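Local coordinates for protein cellulase (Clostridium cellulovorans, PDB 6UI3) that is the family 5 glycoside hydrolase domain of a broad-specificity endoglucanase, probably cleaving internal beta-1,4 bonds in cellulose and related plant polysaccharides, at residues P178-T183 and R190-P195; D70-D75 and P82-R87; E10-S15 and D99-V104; K50-L55 and N61-P66. All blocks are in the same frame, centred on the assembly; numbering follows the deposited sequence.

Contact 1. Residues P178-T183 and R190-P195; sequences PVIRAT and RLIMVP
The guanidinium of Arg181 closes on the backbone carbonyl of Arg190. NH1 of Arg181 gives the main bond, 2.7 Å to Arg190 O, with an N-H...O angle of 163°. The oxygen lies almost in the guanidinium plane and accepts on a lone pair. NH2 of Arg181 adds a weak second bond to Arg190 O at 3.2 Å. One oxygen therefore holds the edge of the group, while Ile192 closes one of its faces. CD1 of Ile192 sits over the centre of that face, 3.5 Å from Arg181 CZ. The same methyl meets CG2 of Ile180 at 3.7 Å, and the two isoleucines reach toward each other tip to tip. The arginine chain bends at chi2 (-66°), and its outer part extends toward the strand. Further out, Arg181 NE forms a salt bridge with Asp214 and NH1 also bonds to Asn187 O. These bonds limit rotation of the guanidinium, and Asp214 probably offsets its charge. The contact ties the late part of helix 163-182 to the start of barrel strand 192-195. Ile180 also packs on Phe147 of strand 145-148, and Val179 and Thr183 lean on helix 120-137.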
loop_
_atom_site.group_PDB
_atom_site.type_symbol
_atom_site.label_atom_id
_atom_site.label_comp_id
_atom_site.label_asym_id
_atom_site.label_seq_id
_atom_site.Cartn_x
_atom_site.Cartn_y
_atom_site.Cartn_z
ATOM N N PRO A 178 -7.858 0.462 -17.536
ATOM C CA PRO A 178 -7.695 0.896 -18.935
ATOM C C PRO A 178 -7.534 2.400 -19.080
ATOM O O PRO A 178 -6.895 2.847 -20.036
ATOM C CB PRO A 178 -8.937 0.350 -19.660
ATOM C CG PRO A 178 -9.808 -0.213 -18.620
ATOM C CD PRO A 178 -9.056 -0.384 -17.354
ATOM N N VAL A 179 -8.114 3.200 -18.182
ATOM C CA VAL A 179 -7.885 4.646 -18.216
ATOM C C VAL A 179 -6.394 4.945 -18.096
ATOM O O VAL A 179 -5.832 5.737 -18.856
ATOM C CB VAL A 179 -8.698 5.347 -17.112
ATOM C CG1 VAL A 179 -8.125 6.731 -16.821
ATOM C CG2 VAL A 179 -10.158 5.437 -17.511
ATOM N N ILE A 180 -5.722 4.292 -17.148
ATOM C CA ILE A 180 -4.278 4.463 -16.995
ATOM C C ILE A 180 -3.541 3.994 -18.248
ATOM O O ILE A 180 -2.662 4.696 -18.766
ATOM C CB ILE A 180 -3.782 3.738 -15.730
ATOM C CG1 ILE A 180 -4.336 4.417 -14.467
ATOM C CG2 ILE A 180 -2.246 3.678 -15.690
ATOM C CD1 ILE A 180 -4.257 3.591 -13.210
ATOM N N ARG A 181 -3.891 2.812 -18.768
ATOM C CA ARG A 181 -3.174 2.272 -19.926
ATOM C C ARG A 181 -3.254 3.225 -21.117
ATOM O O ARG A 181 -2.278 3.401 -21.856
ATOM C CB ARG A 181 -3.746 0.911 -20.349
ATOM C CG ARG A 181 -3.683 -0.217 -19.337
ATOM C CD ARG A 181 -2.281 -0.597 -19.063
ATOM N NE ARG A 181 -2.191 -1.671 -18.078
ATOM C CZ ARG A 181 -1.202 -1.788 -17.208
ATOM N NH1 ARG A 181 -0.223 -0.899 -17.192
ATOM N NH2 ARG A 181 -1.204 -2.791 -16.344
ATOM N N ALA A 182 -4.421 3.832 -21.335
ATOM C CA ALA A 182 -4.642 4.629 -22.533
ATOM C C ALA A 182 -3.858 5.932 -22.517
ATOM O O ALA A 182 -3.671 6.539 -23.573
ATOM C CB ALA A 182 -6.138 4.900 -22.707
ATOM N N THR A 183 -3.386 6.384 -21.351
ATOM C CA THR A 183 -2.542 7.579 -21.320
ATOM C C THR A 183 -1.196 7.319 -21.976
ATOM O O THR A 183 -0.507 8.272 -22.351
ATOM C CB THR A 183 -2.353 8.134 -19.901
ATOM O OG1 THR A 183 -1.619 7.203 -19.093
ATOM C CG2 THR A 183 -3.696 8.472 -19.251
ATOM N N ARG A 190 3.201 -0.352 -17.089
ATOM C CA ARG A 190 3.448 -0.178 -15.663
ATOM C C ARG A 190 2.613 -1.156 -14.838
ATOM O O ARG A 190 1.449 -1.402 -15.149
ATOM C CB ARG A 190 3.007 1.253 -15.308
ATOM C CG ARG A 190 3.298 1.666 -13.890
ATOM C CD ARG A 190 2.992 3.141 -13.602
ATOM N NE ARG A 190 3.499 4.082 -14.605
ATOM C CZ ARG A 190 4.784 4.336 -14.839
ATOM N NH1 ARG A 190 5.741 3.733 -14.145
ATOM N NH2 ARG A 190 5.114 5.177 -15.810
ATOM N N LEU A 191 3.182 -1.675 -13.746
ATOM C CA LEU A 191 2.370 -2.475 -12.828
ATOM C C LEU A 191 1.307 -1.600 -12.161
ATOM O O LEU A 191 1.593 -0.494 -11.678
ATOM C CB LEU A 191 3.242 -3.132 -11.762
ATOM C CG LEU A 191 2.485 -4.054 -10.811
ATOM C CD1 LEU A 191 2.020 -5.321 -11.499
ATOM C CD2 LEU A 191 3.317 -4.429 -9.584
ATOM N N ILE A 192 0.072 -2.102 -12.132
ATOM C CA ILE A 192 -1.028 -1.475 -11.408
ATOM C C ILE A 192 -1.542 -2.454 -10.355
ATOM O O ILE A 192 -1.781 -3.633 -10.653
ATOM C CB ILE A 192 -2.169 -1.044 -12.351
ATOM C CG1 ILE A 192 -1.648 -0.079 -13.421
ATOM C CG2 ILE A 192 -3.306 -0.400 -11.549
ATOM C CD1 ILE A 192 -2.604 0.141 -14.584
ATOM N N MET A 193 -1.701 -1.963 -9.135
ATOM C CA MET A 193 -2.240 -2.721 -8.012
ATOM C C MET A 193 -3.731 -2.427 -7.872
ATOM O O MET A 193 -4.145 -1.259 -7.927
ATOM C CB MET A 193 -1.543 -2.314 -6.712
ATOM C CG MET A 193 -0.060 -2.645 -6.684
ATOM S SD MET A 193 0.861 -1.864 -5.339
ATOM C CE MET A 193 0.006 -2.511 -3.908
ATOM N N VAL A 194 -4.529 -3.488 -7.672
ATOM C CA VAL A 194 -5.962 -3.379 -7.533
ATOM C C VAL A 194 -6.385 -4.075 -6.239
ATOM O O VAL A 194 -6.053 -5.250 -6.033
ATOM C CB VAL A 194 -6.730 -3.967 -8.738
ATOM C CG1 VAL A 194 -6.586 -3.029 -9.945
ATOM C CG2 VAL A 194 -6.258 -5.372 -9.097
ATOM N N PRO A 195 -7.072 -3.396 -5.319
ATOM C CA PRO A 195 -7.456 -4.016 -4.050
ATOM C C PRO A 195 -8.773 -4.777 -4.129
ATOM O O PRO A 195 -9.635 -4.494 -4.964
ATOM C CB PRO A 195 -7.636 -2.792 -3.137
ATOM C CG PRO A 195 -8.182 -1.761 -4.045
ATOM C CD PRO A 195 -7.416 -1.959 -5.347
#

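Contact 2. Residues D70-D75 and P82-R87; sequences DENYID and PAYMAR
The side-chain amide of Asn72 lies flat on one face of the Tyr84 ring. The two planes are only 6° apart, so this is a stacked amide-aromatic pair. ND2 of Asn72 stands over the ring centre, 3.4 Å above the plane of Tyr84. CG of Asn72 is 3.5 Å from CG of Tyr84, near the root of the ring. OD1 of Asn72 lies beyond the ring, 3.7 Å from Tyr84 CB. CB of Asn72 makes an off-centre CH-pi contact, 4.1 Å from the Tyr84 ring centroid and 30° off its normal. Tyr84 CG stands anti to its own backbone N (chi1 -169°), which carries the ring out from the helix beneath the amide. The hydroxyl of Tyr84 is hydrogen-bonded to Arg68 O, and this fixes the far end of the ring. No hydrogen bond joins the two segments. A second, looser touch is apolar: CD1 of Ile74 meets CD of Pro82 at 4.4 Å, at the more exposed border of the contact. Within the loop, the Tyr73 ring has Asp70 CA over one face, offset toward the rim. The contact lies at the surface of the barrel. It folds the loop after strand 62-65 back on the first turn of helix 82-96, the helix that this loop leads into. On the far side of the loop, Tyr73 packs against Val130 and bonds to Glu126, both of helix 120-137.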
loop_
_atom_site.group_PDB
_atom_site.type_symbol
_atom_site.label_atom_id
_atom_site.label_comp_id
_atom_site.label_asym_id
_atom_site.label_seq_id
_atom_site.Cartn_x
_atom_site.Cartn_y
_atom_site.Cartn_z
ATOM N N ASP A 70 -8.053 15.147 -2.385
ATOM C CA ASP A 70 -9.245 15.983 -2.494
ATOM C C ASP A 70 -9.276 17.179 -1.550
ATOM O O ASP A 70 -10.293 17.875 -1.503
ATOM C CB ASP A 70 -10.533 15.151 -2.450
ATOM C CG ASP A 70 -10.750 14.393 -1.161
ATOM O OD1 ASP A 70 -9.842 14.337 -0.313
ATOM O OD2 ASP A 70 -11.862 13.832 -1.013
ATOM N N GLU A 71 -8.179 17.492 -0.868
ATOM C CA GLU A 71 -8.012 18.803 -0.247
ATOM C C GLU A 71 -7.201 19.730 -1.135
ATOM O O GLU A 71 -6.965 20.885 -0.758
ATOM C CB GLU A 71 -7.369 18.687 1.141
ATOM C CG GLU A 71 -8.171 17.793 2.090
ATOM C CD GLU A 71 -7.605 17.678 3.498
ATOM O OE1 GLU A 71 -6.393 17.650 3.686
ATOM O OE2 GLU A 71 -8.413 17.599 4.439
ATOM N N ASN A 72 -6.800 19.261 -2.321
ATOM C CA ASN A 72 -5.957 20.022 -3.237
ATOM C C ASN A 72 -6.556 20.146 -4.627
ATOM O O ASN A 72 -5.828 20.286 -5.625
ATOM C CB ASN A 72 -4.550 19.447 -3.270
ATOM C CG ASN A 72 -3.780 19.841 -2.070
ATOM O OD1 ASN A 72 -3.199 20.923 -2.030
ATOM N ND2 ASN A 72 -3.801 19.001 -1.044
ATOM N N TYR A 73 -7.874 20.156 -4.719
ATOM C CA TYR A 73 -8.542 20.470 -5.977
ATOM C C TYR A 73 -8.687 21.983 -6.102
ATOM O O TYR A 73 -9.111 22.660 -5.163
ATOM C CB TYR A 73 -9.921 19.826 -6.027
ATOM C CG TYR A 73 -9.968 18.299 -5.996
ATOM C CD1 TYR A 73 -8.931 17.505 -6.473
ATOM C CD2 TYR A 73 -11.100 17.657 -5.512
ATOM C CE1 TYR A 73 -9.033 16.114 -6.460
ATOM C CE2 TYR A 73 -11.195 16.281 -5.489
ATOM C CZ TYR A 73 -10.160 15.513 -5.968
ATOM O OH TYR A 73 -10.212 14.135 -5.974
ATOM N N ILE A 74 -8.378 22.510 -7.287
ATOM C CA ILE A 74 -8.361 23.960 -7.503
ATOM C C ILE A 74 -9.616 24.483 -8.182
ATOM O O ILE A 74 -9.729 25.694 -8.406
ATOM C CB ILE A 74 -7.097 24.384 -8.277
ATOM C CG1 ILE A 74 -7.131 23.874 -9.722
ATOM C CG2 ILE A 74 -5.881 23.916 -7.526
ATOM C CD1 ILE A 74 -5.920 24.278 -10.535
ATOM N N ASP A 75 -10.540 23.610 -8.553
ATOM C CA ASP A 75 -11.772 23.989 -9.219
ATOM C C ASP A 75 -12.828 22.986 -8.786
ATOM O O ASP A 75 -12.627 22.228 -7.830
ATOM C CB ASP A 75 -11.539 24.084 -10.737
ATOM C CG ASP A 75 -11.125 22.756 -11.361
ATOM O OD1 ASP A 75 -11.285 21.690 -10.717
ATOM O OD2 ASP A 75 -10.619 22.783 -12.512
ATOM N N PRO A 82 -1.120 21.933 -9.298
ATOM C CA PRO A 82 0.237 21.542 -9.722
ATOM C C PRO A 82 1.264 21.546 -8.604
ATOM O O PRO A 82 2.213 20.754 -8.639
ATOM C CB PRO A 82 0.561 22.556 -10.831
ATOM C CG PRO A 82 -0.814 22.855 -11.436
ATOM C CD PRO A 82 -1.714 22.924 -10.217
ATOM N N ALA A 83 1.123 22.431 -7.620
ATOM C CA ALA A 83 2.083 22.457 -6.523
ATOM C C ALA A 83 1.991 21.205 -5.662
ATOM O O ALA A 83 3.005 20.722 -5.150
ATOM C CB ALA A 83 1.846 23.692 -5.656
ATOM N N TYR A 84 0.794 20.650 -5.508
ATOM C CA TYR A 84 0.638 19.428 -4.728
ATOM C C TYR A 84 1.123 18.217 -5.517
ATOM O O TYR A 84 1.828 17.357 -4.974
ATOM C CB TYR A 84 -0.821 19.241 -4.319
ATOM C CG TYR A 84 -1.029 18.151 -3.297
ATOM C CD1 TYR A 84 -0.542 18.303 -2.008
ATOM C CD2 TYR A 84 -1.719 16.982 -3.609
ATOM C CE1 TYR A 84 -0.737 17.322 -1.037
ATOM C CE2 TYR A 84 -1.924 16.000 -2.647
ATOM C CZ TYR A 84 -1.435 16.187 -1.368
ATOM O OH TYR A 84 -1.611 15.237 -0.386
ATOM N N MET A 85 0.758 18.146 -6.800
ATOM C CA MET A 85 1.301 17.109 -7.673
ATOM C C MET A 85 2.822 17.122 -7.631
ATOM O O MET A 85 3.459 16.062 -7.589
ATOM C CB MET A 85 0.789 17.314 -9.100
ATOM C CG MET A 85 1.171 16.204 -10.064
ATOM S SD MET A 85 0.289 14.647 -9.814
ATOM C CE MET A 85 -1.311 15.048 -10.523
ATOM N N ALA A 86 3.423 18.323 -7.626
ATOM C CA ALA A 86 4.879 18.440 -7.605
ATOM C C ALA A 86 5.458 17.904 -6.304
ATOM O O ALA A 86 6.535 17.304 -6.307
ATOM C CB ALA A 86 5.296 19.895 -7.832
ATOM N N ARG A 87 4.774 18.119 -5.180
ATOM C CA ARG A 87 5.267 17.572 -3.920
ATOM C C ARG A 87 5.241 16.049 -3.940
ATOM O O ARG A 87 6.194 15.395 -3.507
ATOM C CB ARG A 87 4.462 18.115 -2.738
ATOM C CG ARG A 87 4.922 17.599 -1.378
ATOM C CD ARG A 87 6.378 17.958 -1.083
ATOM N NE ARG A 87 6.838 17.281 0.123
ATOM C CZ ARG A 87 8.103 16.978 0.387
ATOM N NH1 ARG A 87 9.085 17.322 -0.441
ATOM N NH2 ARG A 87 8.376 16.295 1.496
#

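Contact 3. Residues E10-S15 and D99-V104; sequences EMRGLS and DMYAIV
The hydroxyl oxygen of Tyr101 is gripped by two groups, NH2 of Arg12 and OD2 of Asp22. NH2 of Arg12 donates to Tyr101 OH at 3.0 Å, with an N-H...O angle of 155°. The oxygen is near the edge of the guanidinium but tilted 17° out of its plane. Arg12 and Tyr101 come from opposite directions, and their planes are 28° apart. The bond is the sole hydrogen bond between the segments. The arginine chain bends at chi3 (-79°), which helps to set the guanidinium before the hydroxyl. Leu14 CD1, from the same loop, sits over the centre of one guanidinium face, 3.6 Å above the plane of Arg12. Strand 101-105 follows helix 82-96, which ends in a Schellman motif with Asp99 as its C-prime residue. Arg12 NE forms a salt bridge with Asp143. Through Tyr101, the loop ahead of helix 16-21 is pinned to the start of a barrel strand. One bond joins the segments, and Asp22 and Asp143 extend it into a polar network. The tyrosine hydroxyl links an arginine to a carboxylate, and the charge of Arg12 is probably balanced mainly by Asp143, with Asp22 as a weak, more distant partner.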
loop_
_atom_site.group_PDB
_atom_site.type_symbol
_atom_site.label_atom_id
_atom_site.label_comp_id
_atom_site.label_asym_id
_atom_site.label_seq_id
_atom_site.Cartn_x
_atom_site.Cartn_y
_atom_site.Cartn_z
ATOM N N GLU A 10 13.527 4.221 -17.223
ATOM C CA GLU A 10 13.737 2.873 -17.737
ATOM C C GLU A 10 12.471 2.032 -17.651
ATOM O O GLU A 10 11.861 1.903 -16.588
ATOM C CB GLU A 10 14.832 2.171 -16.923
ATOM C CG GLU A 10 15.080 0.715 -17.341
ATOM C CD GLU A 10 16.087 -0.012 -16.457
ATOM O OE1 GLU A 10 15.940 0.001 -15.213
ATOM O OE2 GLU A 10 17.029 -0.606 -17.020
ATOM N N MET A 11 12.128 1.392 -18.756
ATOM C CA MET A 11 11.017 0.448 -18.805
ATOM C C MET A 11 11.587 -0.887 -19.266
ATOM O O MET A 11 11.901 -1.069 -20.447
ATOM C CB MET A 11 9.919 0.954 -19.734
ATOM C CG MET A 11 8.780 -0.035 -19.976
ATOM S SD MET A 11 8.066 -0.748 -18.485
ATOM C CE MET A 11 7.260 0.651 -17.753
ATOM N N ARG A 12 11.747 -1.816 -18.330
ATOM C CA ARG A 12 12.261 -3.136 -18.677
ATOM C C ARG A 12 11.222 -3.996 -19.381
ATOM O O ARG A 12 11.595 -4.971 -20.039
ATOM C CB ARG A 12 12.759 -3.862 -17.423
ATOM C CG ARG A 12 13.998 -3.246 -16.763
ATOM C CD ARG A 12 14.213 -3.798 -15.358
ATOM N NE ARG A 12 13.304 -3.150 -14.415
ATOM C CZ ARG A 12 13.213 -3.406 -13.113
ATOM N NH1 ARG A 12 13.960 -4.336 -12.532
ATOM N NH2 ARG A 12 12.381 -2.717 -12.370
ATOM N N GLY A 13 9.939 -3.674 -19.246
ATOM C CA GLY A 13 8.888 -4.510 -19.797
ATOM C C GLY A 13 8.722 -5.833 -19.079
ATOM O O GLY A 13 8.352 -6.833 -19.702
ATOM N N LEU A 14 8.994 -5.863 -17.782
ATOM C CA LEU A 14 8.830 -7.082 -16.998
ATOM C C LEU A 14 7.367 -7.494 -16.904
ATOM O O LEU A 14 6.468 -6.659 -16.828
ATOM C CB LEU A 14 9.344 -6.854 -15.578
ATOM C CG LEU A 14 10.815 -6.474 -15.381
ATOM C CD1 LEU A 14 11.150 -6.386 -13.898
ATOM C CD2 LEU A 14 11.760 -7.452 -16.069
ATOM N N SER A 15 7.128 -8.796 -16.898
ATOM C CA SER A 15 5.826 -9.305 -16.515
ATOM C C SER A 15 5.519 -8.870 -15.082
ATOM O O SER A 15 6.416 -8.579 -14.282
ATOM C CB SER A 15 5.841 -10.825 -16.585
ATOM O OG SER A 15 6.719 -11.327 -15.600
ATOM N N ASP A 99 16.978 4.086 -6.184
ATOM C CA ASP A 99 16.652 2.873 -6.940
ATOM C C ASP A 99 15.682 1.960 -6.191
ATOM O O ASP A 99 15.751 0.730 -6.300
ATOM C CB ASP A 99 17.903 2.126 -7.402
ATOM C CG ASP A 99 17.621 1.199 -8.575
ATOM O OD1 ASP A 99 16.818 1.567 -9.465
ATOM O OD2 ASP A 99 18.201 0.099 -8.601
ATOM N N MET A 100 14.740 2.564 -5.475
ATOM C CA MET A 100 13.672 1.867 -4.777
ATOM C C MET A 100 12.390 1.979 -5.581
ATOM O O MET A 100 12.161 2.968 -6.280
ATOM C CB MET A 100 13.425 2.494 -3.405
ATOM C CG MET A 100 14.630 2.456 -2.499
ATOM S SD MET A 100 14.468 3.532 -1.040
ATOM C CE MET A 100 13.796 2.312 0.036
ATOM N N TYR A 101 11.523 0.978 -5.446
ATOM C CA TYR A 101 10.164 1.079 -5.953
ATOM C C TYR A 101 9.400 2.126 -5.154
ATOM O O TYR A 101 9.625 2.318 -3.951
ATOM C CB TYR A 101 9.447 -0.275 -5.861
ATOM C CG TYR A 101 9.983 -1.251 -6.876
ATOM C CD1 TYR A 101 11.045 -2.078 -6.577
ATOM C CD2 TYR A 101 9.454 -1.296 -8.163
ATOM C CE1 TYR A 101 11.564 -2.936 -7.516
ATOM C CE2 TYR A 101 9.962 -2.151 -9.107
ATOM C CZ TYR A 101 11.014 -2.956 -8.788
ATOM O OH TYR A 101 11.513 -3.785 -9.751
ATOM N N ALA A 102 8.489 2.812 -5.839
ATOM C CA ALA A 102 7.601 3.800 -5.244
ATOM C C ALA A 102 6.183 3.507 -5.694
ATOM O O ALA A 102 5.934 3.366 -6.896
ATOM C CB ALA A 102 7.976 5.203 -5.715
ATOM N N ILE A 103 5.250 3.427 -4.746
ATOM C CA ILE A 103 3.835 3.181 -5.047
ATOM C C ILE A 103 3.074 4.452 -4.703
ATOM O O ILE A 103 3.175 4.939 -3.573
ATOM C CB ILE A 103 3.280 1.991 -4.240
ATOM C CG1 ILE A 103 3.999 0.689 -4.612
ATOM C CG2 ILE A 103 1.765 1.851 -4.444
ATOM C CD1 ILE A 103 3.904 -0.386 -3.550
ATOM N N VAL A 104 2.295 4.980 -5.653
ATOM C CA VAL A 104 1.407 6.121 -5.433
ATOM C C VAL A 104 -0.036 5.645 -5.565
ATOM O O VAL A 104 -0.353 4.840 -6.444
ATOM C CB VAL A 104 1.702 7.240 -6.452
ATOM C CG1 VAL A 104 0.659 8.362 -6.362
ATOM C CG2 VAL A 104 3.071 7.833 -6.244
#

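Contact 4. Residues K50-L55 and N61-P66; sequences KMFDTL and NTVRIP
Phe52 turns CG anti to its carbonyl carbon (chi1 -77°), which sends the ring across from the helix to Val63 of the strand. In Val63, CG1 is anti to the backbone N (chi1 174°), and both methyls come within touch of the ring. CE2 of Phe52 faces the fork of the valine, 3.5 Å from Val63 CG1 and 3.7 Å from Val63 CG2. The neighbouring ring atoms also touch: CZ of Phe52 is 3.8 Å from Val63 CG1, and CD2 of Phe52 is 3.9 Å from Val63 CG2. The two side chains cross obliquely. Phe52 is modelled in two conformers, and these distances belong to one of them. Helix 49-58 and strand 62-65 are parts of the beta-alpha-beta unit that begins with strand 25-29. The unit belongs to the TIM barrel, whose eight parallel strands close on themselves with helices outside. Val63 points outward from the strand to the helix. Arg64, the next residue, points away from it and forms a salt bridge with Asp148. One helical turn after Phe52, Leu55 also directs its side chain to the strand. Its CD1 is 4.3 Å from Val63 CG2, a looser apolar touch. All three residues are buried, and no hydrogen bond crosses between the segments. The Phe52 ring also packs on Val91 and Ala95, so helix 82-96 shares this apolar layer.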
loop_
_atom_site.group_PDB
_atom_site.type_symbol
_atom_site.label_atom_id
_atom_site.label_comp_id
_atom_site.label_asym_id
_atom_site.label_seq_id
_atom_site.Cartn_x
_atom_site.Cartn_y
_atom_site.Cartn_z
ATOM N N LYS A 50 16.862 12.187 2.955
ATOM C CA LYS A 50 17.678 11.472 3.935
ATOM C C LYS A 50 16.888 10.370 4.633
ATOM O O LYS A 50 17.458 9.333 4.995
ATOM C CB LYS A 50 18.273 12.444 4.952
ATOM C CG LYS A 50 19.406 13.282 4.392
ATOM C CD LYS A 50 20.031 14.171 5.461
ATOM C CE LYS A 50 21.117 15.064 4.862
ATOM N NZ LYS A 50 21.803 15.913 5.882
ATOM N N MET A 51 15.585 10.559 4.844
ATOM C CA MET A 51 14.781 9.483 5.425
ATOM C C MET A 51 14.796 8.247 4.537
ATOM O O MET A 51 14.926 7.118 5.028
ATOM C CB MET A 51 13.349 9.968 5.646
ATOM C CG MET A 51 13.251 11.068 6.666
ATOM S SD MET A 51 11.599 11.781 6.770
ATOM C CE MET A 51 11.902 13.207 7.807
ATOM N N PHE A 52 14.657 8.448 3.225
ATOM C CA PHE A 52 14.681 7.345 2.275
ATOM C C PHE A 52 16.077 6.749 2.157
ATOM O O PHE A 52 16.220 5.528 2.047
ATOM C CB PHE A 52 14.179 7.835 0.914
ATOM C CG PHE A 52 12.683 7.987 0.829
ATOM C CD1 PHE A 52 12.017 8.970 1.555
ATOM C CD2 PHE A 52 11.940 7.158 -0.000
ATOM C CE1 PHE A 52 10.634 9.100 1.464
ATOM C CE2 PHE A 52 10.560 7.290 -0.094
ATOM C CZ PHE A 52 9.910 8.262 0.640
ATOM N N ASP A 53 17.116 7.590 2.189
ATOM C CA ASP A 53 18.486 7.087 2.210
ATOM C C ASP A 53 18.672 6.120 3.373
ATOM O O ASP A 53 19.337 5.083 3.244
ATOM C CB ASP A 53 19.479 8.242 2.422
ATOM C CG ASP A 53 19.520 9.255 1.292
ATOM O OD1 ASP A 53 18.968 9.029 0.200
ATOM O OD2 ASP A 53 20.150 10.313 1.526
ATOM N N THR A 54 18.122 6.474 4.537
ATOM C CA THR A 54 18.256 5.647 5.730
ATOM C C THR A 54 17.528 4.319 5.557
ATOM O O THR A 54 18.043 3.261 5.934
ATOM C CB THR A 54 17.730 6.431 6.940
ATOM O OG1 THR A 54 18.519 7.620 7.137
ATOM C CG2 THR A 54 17.770 5.605 8.198
ATOM N N LEU A 55 16.331 4.354 4.972
ATOM C CA LEU A 55 15.593 3.120 4.704
ATOM C C LEU A 55 16.350 2.225 3.730
ATOM O O LEU A 55 16.433 1.007 3.929
ATOM C CB LEU A 55 14.214 3.456 4.147
ATOM C CG LEU A 55 13.247 4.140 5.100
ATOM C CD1 LEU A 55 12.060 4.646 4.345
ATOM C CD2 LEU A 55 12.799 3.202 6.217
ATOM N N ASN A 61 13.540 -1.872 -0.021
ATOM C CA ASN A 61 13.615 -1.727 -1.464
ATOM C C ASN A 61 12.384 -1.096 -2.092
ATOM O O ASN A 61 12.419 -0.786 -3.292
ATOM C CB ASN A 61 13.809 -3.118 -2.096
ATOM C CG ASN A 61 14.387 -3.062 -3.471
ATOM O OD1 ASN A 61 15.429 -2.441 -3.693
ATOM N ND2 ASN A 61 13.758 -3.763 -4.403
ATOM N N THR A 62 11.291 -0.936 -1.342
ATOM C CA THR A 62 10.019 -0.444 -1.854
ATOM C C THR A 62 9.396 0.492 -0.827
ATOM O O THR A 62 9.354 0.158 0.369
ATOM C CB THR A 62 9.051 -1.618 -2.098
ATOM O OG1 THR A 62 9.520 -2.441 -3.164
ATOM C CG2 THR A 62 7.647 -1.126 -2.452
ATOM N N VAL A 63 8.899 1.641 -1.282
ATOM C CA VAL A 63 8.172 2.578 -0.433
ATOM C C VAL A 63 6.809 2.870 -1.044
ATOM O O VAL A 63 6.710 3.311 -2.198
ATOM C CB VAL A 63 8.942 3.895 -0.209
ATOM C CG1 VAL A 63 8.071 4.893 0.567
ATOM C CG2 VAL A 63 10.256 3.647 0.527
ATOM N N ARG A 64 5.761 2.676 -0.259
ATOM C CA ARG A 64 4.408 3.087 -0.625
ATOM C C ARG A 64 4.117 4.451 -0.027
ATOM O O ARG A 64 4.471 4.714 1.136
ATOM C CB ARG A 64 3.385 2.049 -0.175
ATOM C CG ARG A 64 1.937 2.393 -0.490
ATOM C CD ARG A 64 1.093 1.138 -0.452
ATOM N NE ARG A 64 -0.339 1.283 -0.655
ATOM C CZ ARG A 64 -1.250 1.442 0.309
ATOM N NH1 ARG A 64 -0.880 1.586 1.568
ATOM N NH2 ARG A 64 -2.531 1.448 -0.004
ATOM N N ILE A 65 3.533 5.321 -0.843
ATOM C CA ILE A 65 3.299 6.720 -0.511
ATOM C C ILE A 65 1.796 6.989 -0.546
ATOM O O ILE A 65 1.239 7.325 -1.607
ATOM C CB ILE A 65 4.039 7.648 -1.483
ATOM C CG1 ILE A 65 5.541 7.343 -1.515
ATOM C CG2 ILE A 65 3.803 9.107 -1.112
ATOM C CD1 ILE A 65 6.235 7.895 -2.738
ATOM N N PRO A 66 1.110 6.824 0.588
ATOM C CA PRO A 66 -0.303 7.213 0.685
ATOM C C PRO A 66 -0.498 8.676 0.323
ATOM O O PRO A 66 0.192 9.541 0.854
ATOM C CB PRO A 66 -0.611 6.976 2.173
ATOM C CG PRO A 66 0.314 5.852 2.570
ATOM C CD PRO A 66 1.587 6.151 1.818
#

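In the fold
Contacts 1 and 4 are buried and of one kind: each sets a helix of the barrel against the strand that follows it. Contact 4 is wholly apolar, whereas contact 1 adds a charged side chain bonded to a backbone carbonyl. Contact 3 is partly buried and polar, and joins segments far apart in sequence. It shares the sheet with contact 4, because strands 101-105 and 62-65 are neighbours with probable backbone bonds between them. It also touches contact 1 by packing, at Ile103 and Met193. Contact 2, with its flat amide-ring stack, is the surface contact. Its centre lies about 21 to 25 Å from the centres of the other three.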